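Local coordinates for TCR beta chain (Gallus gallus, PDB 6LIR), which pairs with an alpha chain to form the chicken alpha-beta T-cell receptor, which probably recognises peptide antigen presented by MHC molecules, at residues P119-F124 against C141-F146; D149-V154 against C201-F206. All coordinates share one frame; numbering follows the deposited sequence.

Interaction 1: residues P119-F124 against C141-F146; sequences PDVVIF and CLASGF
Strand 120-124 is the edge strand of the four-stranded sheet of the C1-type immunoglobulin domain, and it runs antiparallel to 141-144, at 165° over the short segments. In the usual nomenclature these are the A and B strands. Two hydrogen-bonded pairs, Asp120 with Ser144 and Val122 with Leu142, hold the backbones together. The bond from Asp120 N to Ser144 O is very short at 2.5 Å and runs nearly along the C=O axis.

The tightest side-chain packing is at Pro119, whose CB sits 3.5 Å from Phe146 CD2, approaching the ring obliquely. Leu151 and Ile214 add further apolar cover to Pro119 in the sandwich interior, the side to which Val121, Ala143, Ile123 and Cys141 also turn. Val121 puts CG1 anti to its backbone N (chi1 -176°), which brings that methyl 3.9 Å from Cys141 SG.

The opposite face is apolar at one end and wet at the other. Toward the Phe124 end, Leu142 CB lies in the plane of the Phe124 ring, at its edge, 3.9 Å from CE2, while Val122 and Leu142 stand side by side. Trp172 of the TCR alpha chain packs on Leu142 and Ser144. The loose, solvent side is confined to exposed Asp120 and partly exposed Ser144, where a water lies 2.8 Å from Ser144 OG and gives a weak hydrogen bond to Asp120 O. Gly145, with a positive phi of 89°, opens a G1 bulge opposite Tyr179, where a CB would clash with Asp120 OD2.

The chemistry implies an edge strand held by four backbone hydrogen bonds and by apolar contacts on both faces, with one face committed to the core and the other shared between alpha chain and water.

Interaction 2: residues D149-V154 against C201-F206; sequences DHLNLV and CIANFF
Leu153 and Ala203 face one another as a non-hydrogen-bonded pair of antiparallel strands, and Leu153 leans across the gap: CD1 comes within 3.5 Å of Ala203 CB. Leu153 CD1 also lies 3.7 Å from Cys201 SG, so one methyl bridges the small alanine and the sulfur. Its first torsion, -147°, is off the staggered anti position, and it swings CD1 toward Ala203 and the sulfur. Cys201 meets it with SG anti to its own backbone N. An alanine in place of Leu153 would remove these methyl contacts and would probably leave the packing around the disulfide sulfur and Ala203 looser.

Leu151, just before the strand, also extends CG anti to its backbone N (chi1 174°). Its two branches divide the work, CD2 lying 4.2 Å from Ala203 CB and CD1 at the same distance from Phe205 CB, while the Phe205 ring turns from Leu151 and packs on Gln212 and Ile214 of strand 210-219. On the reverse face, Val154 and Ile202 cross obliquely. Val154 CG2, in the crowded position between N and carbonyl carbon, is 3.9 Å from Ile202 CB and equally near Asn204 ND2. Asn152 and Asn204 stand opposite each other with their CB atoms 4.3 Å apart; the Asn204 amide is split, ND2 lying beside Val154 CG2 while OD1 is hydrogen-bonded to Ser213 OG.

Between these faces run four backbone hydrogen bonds, two for each of the pairs Asn152-Asn204 and Val154-Ile202. The straightest, Asn152 N to Asn204 O, has 172° at the hydrogen. These are the C and F strands of the constant domain's second sheet.

Chemically, the contact is two-sided: leucine, alanine and half-cystine make an apolar inner surface, while two asparagines, exposed Val154 and buried Ile202 form the mixed outer one.

Overall arrangement
The two contacts belong to opposite sheets of one constant-domain sandwich, with centres about 10 Å apart. The disulfide joins them directly, Cys141 SG of interaction 1 lying 2.0 Å from Cys201 SG of interaction 2, the intersheet bond characteristic of immunoglobulin domains. Beside it the inner faces interlock: Leu151 CD1 lies 3.5 Å from Pro119 CG, and Phe205 CE1 3.6 Å from Pro119 CD. Outwardly they differ. Interaction 1 borders the TCR alpha chain, whereas the alpha chain does not touch interaction 2; there Asn152 and Phe206 pack on Ile7 of the variable domain, and Asp149 forms a salt bridge with Arg106.

Interaction 1: residues P119-F124 against C141-F146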
# COMPACT_ATOMS: atom_id res chain seq x y z
N PRO B 119 10.03 6.92 -15.27
CA PRO B 119 8.70 6.74 -15.86
C PRO B 119 8.33 7.89 -16.78
O PRO B 119 8.83 9.00 -16.68
CB PRO B 119 7.78 6.72 -14.63
CG PRO B 119 8.47 7.66 -13.69
CD PRO B 119 9.95 7.36 -13.87
N ASP B 120 7.40 7.59 -17.69
CA ASP B 120 6.65 8.62 -18.37
C ASP B 120 5.38 8.84 -17.56
O ASP B 120 4.76 7.88 -17.10
CB ASP B 120 6.31 8.22 -19.80
CG ASP B 120 7.53 8.11 -20.69
OD1 ASP B 120 8.10 9.16 -21.06
OD2 ASP B 120 7.92 6.96 -21.02
N VAL B 121 4.99 10.10 -17.40
CA VAL B 121 3.88 10.45 -16.52
C VAL B 121 2.94 11.36 -17.28
O VAL B 121 3.35 12.44 -17.73
CB VAL B 121 4.36 11.13 -15.23
CG1 VAL B 121 3.18 11.37 -14.29
CG2 VAL B 121 5.43 10.30 -14.53
N VAL B 122 1.69 10.93 -17.43
CA VAL B 122 0.65 11.74 -18.06
C VAL B 122 -0.58 11.72 -17.16
O VAL B 122 -0.83 10.75 -16.44
CB VAL B 122 0.30 11.22 -19.47
CG1 VAL B 122 1.54 11.21 -20.36
CG2 VAL B 122 -0.32 9.83 -19.41
N ILE B 123 -1.33 12.81 -17.19
CA ILE B 123 -2.68 12.85 -16.64
C ILE B 123 -3.65 12.84 -17.81
O ILE B 123 -3.48 13.60 -18.77
CB ILE B 123 -2.90 14.08 -15.75
CG1 ILE B 123 -1.93 14.05 -14.57
CG2 ILE B 123 -4.35 14.12 -15.27
CD1 ILE B 123 -2.06 15.25 -13.65
N PHE B 124 -4.68 12.01 -17.72
CA PHE B 124 -5.71 11.98 -18.74
C PHE B 124 -6.78 13.01 -18.41
O PHE B 124 -7.18 13.15 -17.25
CB PHE B 124 -6.30 10.58 -18.86
CG PHE B 124 -5.38 9.60 -19.54
CD1 PHE B 124 -5.47 9.38 -20.91
CD2 PHE B 124 -4.42 8.92 -18.82
CE1 PHE B 124 -4.62 8.49 -21.54
CE2 PHE B 124 -3.57 8.02 -19.45
CZ PHE B 124 -3.67 7.81 -20.81
N CYS B 141 -3.98 9.45 -13.50
CA CYS B 141 -2.56 9.66 -13.70
C CYS B 141 -1.92 8.32 -14.01
O CYS B 141 -2.12 7.35 -13.27
CB CYS B 141 -1.94 10.27 -12.45
SG CYS B 141 -0.17 10.54 -12.56
N LEU B 142 -1.15 8.26 -15.09
CA LEU B 142 -0.49 7.03 -15.50
C LEU B 142 1.02 7.24 -15.49
O LEU B 142 1.53 8.15 -16.16
CB LEU B 142 -0.96 6.58 -16.88
CG LEU B 142 -0.17 5.44 -17.53
CD1 LEU B 142 -0.41 4.12 -16.79
CD2 LEU B 142 -0.52 5.29 -19.00
N ALA B 143 1.73 6.39 -14.75
CA ALA B 143 3.18 6.32 -14.84
C ALA B 143 3.52 5.04 -15.58
O ALA B 143 3.11 3.95 -15.15
CB ALA B 143 3.82 6.35 -13.45
N SER B 144 4.25 5.16 -16.68
CA SER B 144 4.61 4.00 -17.48
C SER B 144 6.03 4.15 -17.98
O SER B 144 6.60 5.25 -17.97
CB SER B 144 3.65 3.81 -18.66
OG SER B 144 3.50 5.03 -19.38
N GLY B 145 6.59 3.04 -18.44
CA GLY B 145 7.91 3.06 -19.03
C GLY B 145 9.05 2.86 -18.05
O GLY B 145 10.22 2.92 -18.47
N PHE B 146 8.77 2.63 -16.77
CA PHE B 146 9.81 2.67 -15.75
C PHE B 146 10.27 1.27 -15.35
O PHE B 146 9.57 0.27 -15.53
CB PHE B 146 9.33 3.43 -14.51
CG PHE B 146 8.10 2.86 -13.86
CD1 PHE B 146 8.20 1.85 -12.91
CD2 PHE B 146 6.84 3.34 -14.18
CE1 PHE B 146 7.08 1.33 -12.30
CE2 PHE B 146 5.71 2.82 -13.58
CZ PHE B 146 5.83 1.82 -12.64
O HOH W 1 2.41 7.56 -19.29

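Interaction 2: residues D149-V154 against C201-F206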
# COMPACT_ATOMS: atom_id res chain seq x y z
N ASP B 149 10.24 -2.30 -10.83
CA ASP B 149 8.80 -2.31 -10.62
C ASP B 149 8.32 -1.34 -9.55
O ASP B 149 7.13 -0.99 -9.55
CB ASP B 149 8.34 -3.72 -10.24
CG ASP B 149 8.88 -4.16 -8.90
OD1 ASP B 149 10.01 -3.76 -8.55
OD2 ASP B 149 8.17 -4.91 -8.19
N HIS B 150 9.18 -0.88 -8.65
CA HIS B 150 8.73 -0.06 -7.54
C HIS B 150 8.79 1.42 -7.87
O HIS B 150 9.81 1.93 -8.34
CB HIS B 150 9.51 -0.32 -6.26
CG HIS B 150 8.79 0.18 -5.04
ND1 HIS B 150 9.07 1.39 -4.45
CD2 HIS B 150 7.78 -0.37 -4.32
CE1 HIS B 150 8.28 1.57 -3.41
NE2 HIS B 150 7.48 0.52 -3.31
N LEU B 151 7.69 2.11 -7.58
CA LEU B 151 7.55 3.54 -7.82
C LEU B 151 6.37 4.02 -6.98
O LEU B 151 5.41 3.27 -6.76
CB LEU B 151 7.33 3.82 -9.31
CG LEU B 151 7.02 5.23 -9.81
CD1 LEU B 151 7.65 5.38 -11.17
CD2 LEU B 151 5.52 5.46 -9.89
N ASN B 152 6.45 5.25 -6.50
CA ASN B 152 5.38 5.83 -5.71
C ASN B 152 4.69 6.93 -6.49
O ASN B 152 5.35 7.77 -7.12
CB ASN B 152 5.91 6.40 -4.39
CG ASN B 152 6.09 5.34 -3.33
OD1 ASN B 152 7.17 5.20 -2.75
ND2 ASN B 152 5.02 4.59 -3.05
N LEU B 153 3.36 6.94 -6.44
CA LEU B 153 2.53 7.93 -7.12
C LEU B 153 1.61 8.57 -6.09
O LEU B 153 0.86 7.87 -5.41
CB LEU B 153 1.72 7.27 -8.24
CG LEU B 153 1.38 8.03 -9.52
CD1 LEU B 153 2.63 8.55 -10.20
CD2 LEU B 153 0.60 7.11 -10.46
N VAL B 154 1.66 9.90 -5.98
CA VAL B 154 0.82 10.62 -5.03
C VAL B 154 0.17 11.81 -5.73
O VAL B 154 0.62 12.26 -6.78
CB VAL B 154 1.61 11.10 -3.79
CG1 VAL B 154 2.07 9.91 -2.96
CG2 VAL B 154 2.79 11.97 -4.21
N CYS B 201 -0.18 15.31 -9.92
CA CYS B 201 0.22 13.93 -9.73
C CYS B 201 1.74 13.88 -9.74
O CYS B 201 2.37 14.37 -10.68
CB CYS B 201 -0.35 13.03 -10.83
SG CYS B 201 0.28 11.33 -10.75
N ILE B 202 2.32 13.25 -8.72
CA ILE B 202 3.77 13.21 -8.55
C ILE B 202 4.22 11.75 -8.55
O ILE B 202 3.67 10.92 -7.83
CB ILE B 202 4.20 13.90 -7.24
CG1 ILE B 202 3.76 15.36 -7.24
CG2 ILE B 202 5.71 13.78 -7.03
CD1 ILE B 202 3.34 15.85 -5.87
N ALA B 203 5.27 11.46 -9.32
CA ALA B 203 5.87 10.14 -9.32
C ALA B 203 7.24 10.25 -8.67
O ALA B 203 8.11 10.97 -9.17
CB ALA B 203 5.98 9.59 -10.74
N ASN B 204 7.42 9.55 -7.56
CA ASN B 204 8.69 9.53 -6.85
C ASN B 204 9.38 8.20 -7.12
O ASN B 204 8.75 7.14 -7.02
CB ASN B 204 8.48 9.74 -5.35
CG ASN B 204 7.77 11.05 -5.04
OD1 ASN B 204 8.28 12.13 -5.35
ND2 ASN B 204 6.59 10.96 -4.45
N PHE B 205 10.66 8.26 -7.46
CA PHE B 205 11.41 7.06 -7.82
C PHE B 205 12.87 7.29 -7.45
O PHE B 205 13.23 8.30 -6.84
CB PHE B 205 11.22 6.72 -9.30
CG PHE B 205 11.57 7.84 -10.24
CD1 PHE B 205 10.64 8.81 -10.57
CD2 PHE B 205 12.83 7.91 -10.81
CE1 PHE B 205 10.96 9.84 -11.43
CE2 PHE B 205 13.16 8.94 -11.68
CZ PHE B 205 12.22 9.90 -11.99
N PHE B 206 13.72 6.33 -7.81
CA PHE B 206 15.14 6.38 -7.47
C PHE B 206 15.95 6.16 -8.73
O PHE B 206 15.74 5.17 -9.44
CB PHE B 206 15.48 5.33 -6.41
CG PHE B 206 16.89 5.39 -5.92
CD1 PHE B 206 17.90 4.68 -6.55
CD2 PHE B 206 17.21 6.14 -4.80
CE1 PHE B 206 19.20 4.73 -6.09
CE2 PHE B 206 18.51 6.19 -4.33
CZ PHE B 206 19.51 5.48 -4.98